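Local atomic coordinates of halorhodopsin (Halobacterium salinarum, PDB entry 2JAF), a protein that probably pumps chloride ions across the cell membrane, using light absorbed by its bound retinal. Residues 50-63 and 249-263. The protein carries 2 engineered substitutions. Numbering follows the deposited sequence.
Sequences MGRTIRPGRPRLIW and LLRWVANNERTVAVA
Arg55 N donates a weak hydrogen bond to Glu257 OE1 (3.3 Å), the one hydrogen bond between residues 50-63 and 249-263. Ile54 CD1 comes up to the same carboxylate oxygen. Beyond its backbone N, Arg55 lays its aliphatic part across the glutamate stem, CD to Glu257 CB at 3.5 Å. The guanidinium, turned aside by the bend at chi3 (-62°), stands at right angles to the carboxylate and does not pair with it: Arg55 NE and Glu257 OE2 stay 5.3 Å apart, and one guanidinium face rests on Ala261 CB. With an alanine in place of Glu257, Arg55 N would probably be left without this acceptor and the arginine stem without the chain it lies against.

Pro59, in the first turn of helix 58-82, is a knob among Val253, Glu257, Val260 and Ala261; its CG presses tightly on Val260 CG2 (3.3 Å). Next to it, Arg58 packs CB and CG against Val260 O, while its NH2 makes a salt bridge with Asp128. Further along, Leu250 CD1 meets the indole edge of Trp63 at CD1 (3.5 Å). Leu250 CD2 lies near Met50 CB, and Met50 CE reaches Arg251 CA (3.6 Å).

The contact lies at one end of the seven-helix bundle of this microbial rhodopsin, joining the start of helix 58-82 to helices 227-255 and 257-261, with the side chain of Leu249 about 12 Å from the retinal. Helix 58-82 starts nearly antiparallel to the end of helix 227-255 (166°), and short helix 257-261 crosses the start of helix 58-82 at 93°. Ile62 and Leu249 extend the packing to helix 106-127, and Leu249 also touches helix 193-216.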
ATOM      1  N   MET A  50     -23.643  14.501 -11.390  1.00 44.58           N
ATOM      2  CA  MET A  50     -23.214  14.386 -12.780  1.00 44.29           C
ATOM      3  C   MET A  50     -23.223  12.951 -13.284  1.00 45.31           C
ATOM      4  O   MET A  50     -23.311  12.709 -14.485  1.00 46.37           O
ATOM      5  CB  MET A  50     -21.810  14.978 -12.950  1.00 42.09           C
ATOM      6  CG  MET A  50     -21.762  16.494 -12.856  1.00 40.11           C
ATOM      7  SD  MET A  50     -20.075  17.129 -12.828  1.00 36.16           S
ATOM      8  CE  MET A  50     -19.619  17.004 -14.576  1.00 37.70           C
ATOM      9  N   GLY A  51     -23.126  11.998 -12.367  1.00 47.46           N
ATOM     10  CA  GLY A  51     -23.127  10.601 -12.760  1.00 49.80           C
ATOM     11  C   GLY A  51     -24.510   9.975 -12.713  1.00 51.32           C
ATOM     12  O   GLY A  51     -24.660   8.777 -12.950  1.00 51.04           O
ATOM     13  N   ARG A  52     -25.519  10.789 -12.416  1.00 53.02           N
ATOM     14  CA  ARG A  52     -26.895  10.309 -12.320  1.00 55.84           C
ATOM     15  C   ARG A  52     -27.303   9.401 -13.472  1.00 57.03           C
ATOM     16  O   ARG A  52     -27.921   8.361 -13.254  1.00 58.34           O
ATOM     17  CB  ARG A  52     -27.867  11.492 -12.233  1.00 56.34           C
ATOM     18  CG  ARG A  52     -27.809  12.440 -13.417  1.00 57.43           C
ATOM     19  CD  ARG A  52     -28.755  13.613 -13.229  1.00 57.82           C
ATOM     20  NE  ARG A  52     -28.668  14.562 -14.334  1.00 59.90           N
ATOM     21  CZ  ARG A  52     -29.413  15.657 -14.444  1.00 60.96           C
ATOM     22  NH1 ARG A  52     -30.310  15.948 -13.510  1.00 61.64           N
ATOM     23  NH2 ARG A  52     -29.265  16.461 -15.488  1.00 60.62           N
ATOM     24  N   THR A  53     -26.954   9.784 -14.695  1.00 57.90           N
ATOM     25  CA  THR A  53     -27.312   8.982 -15.858  1.00 58.98           C
ATOM     26  C   THR A  53     -26.110   8.481 -16.654  1.00 59.34           C
ATOM     27  O   THR A  53     -26.118   8.507 -17.886  1.00 59.41           O
ATOM     28  CB  THR A  53     -28.246   9.763 -16.806  1.00 59.39           C
ATOM     29  OG1 THR A  53     -27.618  10.988 -17.203  1.00 59.99           O
ATOM     30  CG2 THR A  53     -29.563  10.075 -16.112  1.00 60.30           C
ATOM     31  N   ILE A  54     -25.082   8.021 -15.946  1.00 59.45           N
ATOM     32  CA  ILE A  54     -23.883   7.496 -16.592  1.00 58.84           C
ATOM     33  C   ILE A  54     -24.061   6.011 -16.876  1.00 58.41           C
ATOM     34  O   ILE A  54     -24.289   5.217 -15.964  1.00 58.10           O
ATOM     35  CB  ILE A  54     -22.631   7.691 -15.704  1.00 59.19           C
ATOM     36  CG1 ILE A  54     -22.275   9.175 -15.631  1.00 59.48           C
ATOM     37  CG2 ILE A  54     -21.456   6.896 -16.264  1.00 58.92           C
ATOM     38  CD1 ILE A  54     -21.952   9.794 -16.977  1.00 59.65           C
ATOM     39  N   ARG A  55     -23.961   5.640 -18.148  1.00 58.36           N
ATOM     40  CA  ARG A  55     -24.120   4.247 -18.548  1.00 58.57           C
ATOM     41  C   ARG A  55     -23.067   3.357 -17.902  1.00 57.54           C
ATOM     42  O   ARG A  55     -21.937   3.785 -17.672  1.00 56.45           O
ATOM     43  CB  ARG A  55     -24.032   4.121 -20.070  1.00 59.67           C
ATOM     44  CG  ARG A  55     -22.736   4.642 -20.663  1.00 61.43           C
ATOM     45  CD  ARG A  55     -22.699   4.411 -22.164  1.00 62.78           C
ATOM     46  NE  ARG A  55     -22.741   2.990 -22.495  1.00 63.71           N
ATOM     47  CZ  ARG A  55     -22.769   2.511 -23.734  1.00 64.46           C
ATOM     48  NH1 ARG A  55     -22.762   3.341 -24.770  1.00 63.86           N
ATOM     49  NH2 ARG A  55     -22.803   1.202 -23.940  1.00 65.44           N
ATOM     50  N   PRO A  56     -23.430   2.098 -17.601  1.00 57.16           N
ATOM     51  CA  PRO A  56     -22.518   1.135 -16.977  1.00 56.21           C
ATOM     52  C   PRO A  56     -21.322   0.795 -17.862  1.00 55.44           C
ATOM     53  O   PRO A  56     -21.333   1.054 -19.064  1.00 55.04           O
ATOM     54  CB  PRO A  56     -23.420  -0.070 -16.715  1.00 57.03           C
ATOM     55  CG  PRO A  56     -24.405   0.004 -17.837  1.00 56.89           C
ATOM     56  CD  PRO A  56     -24.742   1.477 -17.865  1.00 57.62           C
ATOM     57  N   GLY A  57     -20.290   0.215 -17.258  1.00 54.92           N
ATOM     58  CA  GLY A  57     -19.100  -0.140 -18.010  1.00 55.06           C
ATOM     59  C   GLY A  57     -17.951   0.817 -17.746  1.00 54.87           C
ATOM     60  O   GLY A  57     -17.706   1.203 -16.603  1.00 55.24           O
ATOM     61  N   ARG A  58     -17.248   1.203 -18.807  1.00 54.96           N
ATOM     62  CA  ARG A  58     -16.113   2.116 -18.702  1.00 54.28           C
ATOM     63  C   ARG A  58     -16.480   3.456 -18.056  1.00 52.95           C
ATOM     64  O   ARG A  58     -15.814   3.906 -17.123  1.00 52.26           O
ATOM     65  CB  ARG A  58     -15.521   2.372 -20.093  1.00 56.50           C
ATOM     66  CG  ARG A  58     -15.100   1.116 -20.840  1.00 58.53           C
ATOM     67  CD  ARG A  58     -13.891   0.468 -20.200  1.00 59.66           C
ATOM     68  NE  ARG A  58     -12.713   1.329 -20.271  1.00 61.08           N
ATOM     69  CZ  ARG A  58     -11.508   0.980 -19.828  1.00 61.96           C
ATOM     70  NH1 ARG A  58     -11.323  -0.215 -19.279  1.00 61.24           N
ATOM     71  NH2 ARG A  58     -10.487   1.822 -19.939  1.00 60.81           N
ATOM     72  N   PRO A  59     -17.546   4.113 -18.551  1.00 50.97           N
ATOM     73  CA  PRO A  59     -17.987   5.404 -18.013  1.00 49.80           C
ATOM     74  C   PRO A  59     -18.209   5.404 -16.503  1.00 48.97           C
ATOM     75  O   PRO A  59     -17.562   6.150 -15.767  1.00 47.83           O
ATOM     76  CB  PRO A  59     -19.281   5.670 -18.779  1.00 49.20           C
ATOM     77  CG  PRO A  59     -19.024   5.019 -20.095  1.00 50.10           C
ATOM     78  CD  PRO A  59     -18.396   3.709 -19.686  1.00 50.58           C
ATOM     79  N   ARG A  60     -19.137   4.565 -16.055  1.00 47.84           N
ATOM     80  CA  ARG A  60     -19.471   4.456 -14.641  1.00 47.46           C
ATOM     81  C   ARG A  60     -18.240   4.146 -13.795  1.00 45.60           C
ATOM     82  O   ARG A  60     -18.121   4.613 -12.664  1.00 46.15           O
ATOM     83  CB  ARG A  60     -20.523   3.362 -14.445  1.00 48.72           C
ATOM     84  CG  ARG A  60     -21.010   3.208 -13.019  1.00 51.20           C
ATOM     85  CD  ARG A  60     -21.904   1.987 -12.889  1.00 54.33           C
ATOM     86  NE  ARG A  60     -22.402   1.810 -11.529  1.00 55.97           N
ATOM     87  CZ  ARG A  60     -23.241   2.647 -10.927  1.00 57.74           C
ATOM     88  NH1 ARG A  60     -23.679   3.725 -11.566  1.00 58.86           N
ATOM     89  NH2 ARG A  60     -23.642   2.404  -9.688  1.00 59.60           N
ATOM     90  N   LEU A  61     -17.329   3.356 -14.350  1.00 44.33           N
ATOM     91  CA  LEU A  61     -16.105   2.975 -13.651  1.00 43.10           C
ATOM     92  C   LEU A  61     -15.192   4.176 -13.404  1.00 42.15           C
ATOM     93  O   LEU A  61     -14.631   4.329 -12.318  1.00 42.43           O
ATOM     94  CB  LEU A  61     -15.351   1.917 -14.456  1.00 42.88           C
ATOM     95  CG  LEU A  61     -14.020   1.429 -13.880  1.00 43.11           C
ATOM     96  CD1 LEU A  61     -14.236   0.846 -12.489  1.00 43.14           C
ATOM     97  CD2 LEU A  61     -13.421   0.389 -14.811  1.00 43.70           C
ATOM     98  N   ILE A  62     -15.031   5.017 -14.419  1.00 40.20           N
ATOM     99  CA  ILE A  62     -14.189   6.197 -14.280  1.00 37.31           C
ATOM    100  C   ILE A  62     -14.893   7.174 -13.343  1.00 35.92           C
ATOM    101  O   ILE A  62     -14.250   7.931 -12.619  1.00 33.98           O
ATOM    102  CB  ILE A  62     -13.926   6.860 -15.648  1.00 38.11           C
ATOM    103  CG1 ILE A  62     -13.167   5.885 -16.552  1.00 36.77           C
ATOM    104  CG2 ILE A  62     -13.112   8.134 -15.468  1.00 37.01           C
ATOM    105  CD1 ILE A  62     -12.940   6.396 -17.962  1.00 37.24           C
ATOM    106  N   TRP A  63     -16.222   7.141 -13.358  1.00 34.48           N
ATOM    107  CA  TRP A  63     -17.023   7.997 -12.494  1.00 34.53           C
ATOM    108  C   TRP A  63     -16.713   7.686 -11.027  1.00 33.99           C
ATOM    109  O   TRP A  63     -16.538   8.595 -10.215  1.00 33.19           O
ATOM    110  CB  TRP A  63     -18.514   7.770 -12.756  1.00 35.14           C
ATOM    111  CG  TRP A  63     -19.411   8.502 -11.806  1.00 35.94           C
ATOM    112  CD1 TRP A  63     -19.486   9.853 -11.621  1.00 35.46           C
ATOM    113  CD2 TRP A  63     -20.374   7.921 -10.916  1.00 36.78           C
ATOM    114  NE1 TRP A  63     -20.437  10.150 -10.673  1.00 37.07           N
ATOM    115  CE2 TRP A  63     -20.998   8.983 -10.224  1.00 37.53           C
ATOM    116  CE3 TRP A  63     -20.770   6.606 -10.638  1.00 38.94           C
ATOM    117  CZ2 TRP A  63     -22.001   8.770  -9.269  1.00 38.90           C
ATOM    118  CZ3 TRP A  63     -21.768   6.393  -9.686  1.00 40.03           C
ATOM    119  CH2 TRP A  63     -22.371   7.472  -9.015  1.00 39.62           C
ATOM    120  N   LEU A 249     -12.641  16.142 -16.285  1.00 23.46           N
ATOM    121  CA  LEU A 249     -12.581  14.751 -16.715  1.00 23.85           C
ATOM    122  C   LEU A 249     -13.968  14.106 -16.747  1.00 26.41           C
ATOM    123  O   LEU A 249     -14.364  13.513 -17.754  1.00 25.70           O
ATOM    124  CB  LEU A 249     -11.641  13.965 -15.794  1.00 25.57           C
ATOM    125  CG  LEU A 249     -11.564  12.434 -15.843  1.00 28.93           C
ATOM    126  CD1 LEU A 249     -11.696  11.911 -17.260  1.00 30.73           C
ATOM    127  CD2 LEU A 249     -10.239  12.006 -15.220  1.00 28.48           C
ATOM    128  N   LEU A 250     -14.708  14.240 -15.650  1.00 26.22           N
ATOM    129  CA  LEU A 250     -16.036  13.652 -15.546  1.00 27.12           C
ATOM    130  C   LEU A 250     -17.027  14.220 -16.564  1.00 28.03           C
ATOM    131  O   LEU A 250     -17.793  13.472 -17.180  1.00 28.16           O
ATOM    132  CB  LEU A 250     -16.573  13.847 -14.126  1.00 27.97           C
ATOM    133  CG  LEU A 250     -17.882  13.133 -13.781  1.00 28.87           C
ATOM    134  CD1 LEU A 250     -17.781  11.659 -14.153  1.00 30.20           C
ATOM    135  CD2 LEU A 250     -18.158  13.286 -12.295  1.00 29.95           C
ATOM    136  N   ARG A 251     -17.004  15.536 -16.745  1.00 28.56           N
ATOM    137  CA  ARG A 251     -17.908  16.190 -17.685  1.00 28.11           C
ATOM    138  C   ARG A 251     -17.693  15.665 -19.098  1.00 28.51           C
ATOM    139  O   ARG A 251     -18.652  15.466 -19.842  1.00 25.43           O
ATOM    140  CB  ARG A 251     -17.703  17.710 -17.665  1.00 29.38           C
ATOM    141  CG  ARG A 251     -18.643  18.474 -18.601  1.00 32.27           C
ATOM    142  CD  ARG A 251     -18.419  19.985 -18.555  1.00 35.32           C
ATOM    143  NE  ARG A 251     -17.068  20.353 -18.971  1.00 38.47           N
ATOM    144  CZ  ARG A 251     -16.599  21.599 -18.997  1.00 40.04           C
ATOM    145  NH1 ARG A 251     -17.374  22.615 -18.632  1.00 40.92           N
ATOM    146  NH2 ARG A 251     -15.348  21.827 -19.375  1.00 39.27           N
ATOM    147  N   TRP A 252     -16.434  15.440 -19.465  1.00 25.67           N
ATOM    148  CA  TRP A 252     -16.121  14.941 -20.798  1.00 28.33           C
ATOM    149  C   TRP A 252     -16.652  13.520 -20.948  1.00 29.06           C
ATOM    150  O   TRP A 252     -17.268  13.183 -21.959  1.00 29.66           O
ATOM    151  CB  TRP A 252     -14.610  14.945 -21.048  1.00 27.13           C
ATOM    152  CG  TRP A 252     -14.260  14.649 -22.485  1.00 27.55           C
ATOM    153  CD1 TRP A 252     -14.142  15.553 -23.506  1.00 27.28           C
ATOM    154  CD2 TRP A 252     -14.065  13.357 -23.068  1.00 26.69           C
ATOM    155  NE1 TRP A 252     -13.888  14.899 -24.692  1.00 27.33           N
ATOM    156  CE2 TRP A 252     -13.837  13.552 -24.452  1.00 27.13           C
ATOM    157  CE3 TRP A 252     -14.067  12.051 -22.559  1.00 26.62           C
ATOM    158  CZ2 TRP A 252     -13.611  12.487 -25.332  1.00 25.77           C
ATOM    159  CZ3 TRP A 252     -13.844  10.991 -23.438  1.00 26.66           C
ATOM    160  CH2 TRP A 252     -13.619  11.219 -24.808  1.00 25.83           C
ATOM    161  N   VAL A 253     -16.402  12.690 -19.940  1.00 29.18           N
ATOM    162  CA  VAL A 253     -16.862  11.308 -19.966  1.00 30.11           C
ATOM    163  C   VAL A 253     -18.381  11.228 -20.128  1.00 31.90           C
ATOM    164  O   VAL A 253     -18.887  10.381 -20.866  1.00 30.61           O
ATOM    165  CB  VAL A 253     -16.439  10.560 -18.676  1.00 31.04           C
ATOM    166  CG1 VAL A 253     -17.093   9.186 -18.620  1.00 31.55           C
ATOM    167  CG2 VAL A 253     -14.921  10.410 -18.644  1.00 29.38           C
ATOM    168  N   ALA A 254     -19.105  12.114 -19.452  1.00 32.56           N
ATOM    169  CA  ALA A 254     -20.566  12.120 -19.535  1.00 35.16           C
ATOM    170  C   ALA A 254     -21.059  12.473 -20.936  1.00 37.07           C
ATOM    171  O   ALA A 254     -22.082  11.955 -21.394  1.00 37.11           O
ATOM    172  CB  ALA A 254     -21.146  13.098 -18.516  1.00 34.21           C
ATOM    173  N   ASN A 255     -20.325  13.350 -21.619  1.00 37.90           N
ATOM    174  CA  ASN A 255     -20.692  13.777 -22.966  1.00 38.67           C
ATOM    175  C   ASN A 255     -20.064  12.922 -24.065  1.00 38.31           C
ATOM    176  O   ASN A 255     -20.260  13.190 -25.254  1.00 36.95           O
ATOM    177  CB  ASN A 255     -20.286  15.236 -23.182  1.00 41.42           C
ATOM    178  CG  ASN A 255     -21.027  16.187 -22.268  1.00 44.10           C
ATOM    179  OD1 ASN A 255     -22.258  16.233 -22.269  1.00 46.41           O
ATOM    180  ND2 ASN A 255     -20.282  16.955 -21.481  1.00 45.30           N
ATOM    181  N   ASN A 256     -19.319  11.895 -23.673  1.00 37.88           N
ATOM    182  CA  ASN A 256     -18.655  11.029 -24.643  1.00 38.06           C
ATOM    183  C   ASN A 256     -18.665   9.565 -24.211  1.00 39.27           C
ATOM    184  O   ASN A 256     -17.691   8.836 -24.411  1.00 37.79           O
ATOM    185  CB  ASN A 256     -17.215  11.513 -24.848  1.00 36.40           C
ATOM    186  CG  ASN A 256     -17.152  12.925 -25.407  1.00 36.90           C
ATOM    187  OD1 ASN A 256     -17.273  13.131 -26.613  1.00 36.18           O
ATOM    188  ND2 ASN A 256     -16.980  13.907 -24.528  1.00 36.30           N
ATOM    189  N   GLU A 257     -19.781   9.140 -23.625  1.00 40.79           N
ATOM    190  CA  GLU A 257     -19.939   7.770 -23.155  1.00 44.06           C
ATOM    191  C   GLU A 257     -19.637   6.717 -24.220  1.00 45.38           C
ATOM    192  O   GLU A 257     -19.009   5.700 -23.924  1.00 45.09           O
ATOM    193  CB  GLU A 257     -21.356   7.570 -22.614  1.00 45.70           C
ATOM    194  CG  GLU A 257     -21.574   8.152 -21.224  1.00 47.79           C
ATOM    195  CD  GLU A 257     -23.042   8.265 -20.864  1.00 49.81           C
ATOM    196  OE1 GLU A 257     -23.350   8.533 -19.684  1.00 50.90           O
ATOM    197  OE2 GLU A 257     -23.890   8.093 -21.766  1.00 51.85           O
ATOM    198  N   ARG A 258     -20.080   6.956 -25.452  1.00 47.72           N
ATOM    199  CA  ARG A 258     -19.838   6.010 -26.541  1.00 49.90           C
ATOM    200  C   ARG A 258     -18.352   5.728 -26.725  1.00 49.90           C
ATOM    201  O   ARG A 258     -17.925   4.576 -26.747  1.00 48.98           O
ATOM    202  CB  ARG A 258     -20.390   6.543 -27.867  1.00 51.66           C
ATOM    203  CG  ARG A 258     -21.899   6.534 -28.004  1.00 55.38           C
ATOM    204  CD  ARG A 258     -22.285   6.866 -29.442  1.00 57.39           C
ATOM    205  NE  ARG A 258     -23.729   6.879 -29.654  1.00 59.11           N
ATOM    206  CZ  ARG A 258     -24.557   7.767 -29.116  1.00 59.93           C
ATOM    207  NH1 ARG A 258     -24.086   8.725 -28.326  1.00 60.76           N
ATOM    208  NH2 ARG A 258     -25.859   7.701 -29.371  1.00 59.68           N
ATOM    209  N   THR A 259     -17.571   6.794 -26.864  1.00 50.63           N
ATOM    210  CA  THR A 259     -16.133   6.673 -27.072  1.00 51.41           C
ATOM    211  C   THR A 259     -15.416   5.912 -25.959  1.00 52.20           C
ATOM    212  O   THR A 259     -14.552   5.077 -26.231  1.00 52.38           O
ATOM    213  CB  THR A 259     -15.485   8.065 -27.229  1.00 51.33           C
ATOM    214  OG1 THR A 259     -16.125   8.771 -28.302  1.00 50.72           O
ATOM    215  CG2 THR A 259     -14.002   7.931 -27.539  1.00 50.55           C
ATOM    216  N   VAL A 260     -15.770   6.190 -24.710  1.00 53.17           N
ATOM    217  CA  VAL A 260     -15.130   5.515 -23.585  1.00 54.95           C
ATOM    218  C   VAL A 260     -15.649   4.093 -23.386  1.00 56.62           C
ATOM    219  O   VAL A 260     -14.897   3.202 -22.987  1.00 57.10           O
ATOM    220  CB  VAL A 260     -15.321   6.305 -22.273  1.00 54.50           C
ATOM    221  CG1 VAL A 260     -14.622   7.648 -22.372  1.00 55.01           C
ATOM    222  CG2 VAL A 260     -16.796   6.503 -21.993  1.00 54.86           C
ATOM    223  N   ALA A 261     -16.930   3.882 -23.672  1.00 58.21           N
ATOM    224  CA  ALA A 261     -17.537   2.565 -23.516  1.00 60.50           C
ATOM    225  C   ALA A 261     -17.010   1.576 -24.549  1.00 61.72           C
ATOM    226  O   ALA A 261     -16.834   0.395 -24.251  1.00 62.59           O
ATOM    227  CB  ALA A 261     -19.057   2.672 -23.622  1.00 60.34           C
ATOM    228  N   VAL A 262     -16.756   2.062 -25.760  1.00 63.34           N
ATOM    229  CA  VAL A 262     -16.254   1.212 -26.836  1.00 64.81           C
ATOM    230  C   VAL A 262     -14.784   0.840 -26.665  1.00 65.80           C
ATOM    231  O   VAL A 262     -14.148   0.352 -27.600  1.00 66.15           O
ATOM    232  CB  VAL A 262     -16.425   1.892 -28.213  1.00 64.71           C
ATOM    233  CG1 VAL A 262     -17.903   2.125 -28.500  1.00 64.79           C
ATOM    234  CG2 VAL A 262     -15.662   3.205 -28.243  1.00 63.91           C
ATOM    235  N   ALA A 263     -14.248   1.068 -25.469  1.00 66.60           N
ATOM    236  CA  ALA A 263     -12.854   0.749 -25.185  1.00 66.69           C
ATOM    237  C   ALA A 263     -12.711  -0.711 -24.768  1.00 67.06           C
ATOM    238  O   ALA A 263     -13.184  -1.114 -23.704  1.00 67.04           O
ATOM    239  CB  ALA A 263     -12.323   1.664 -24.087  1.00 66.51           C
TER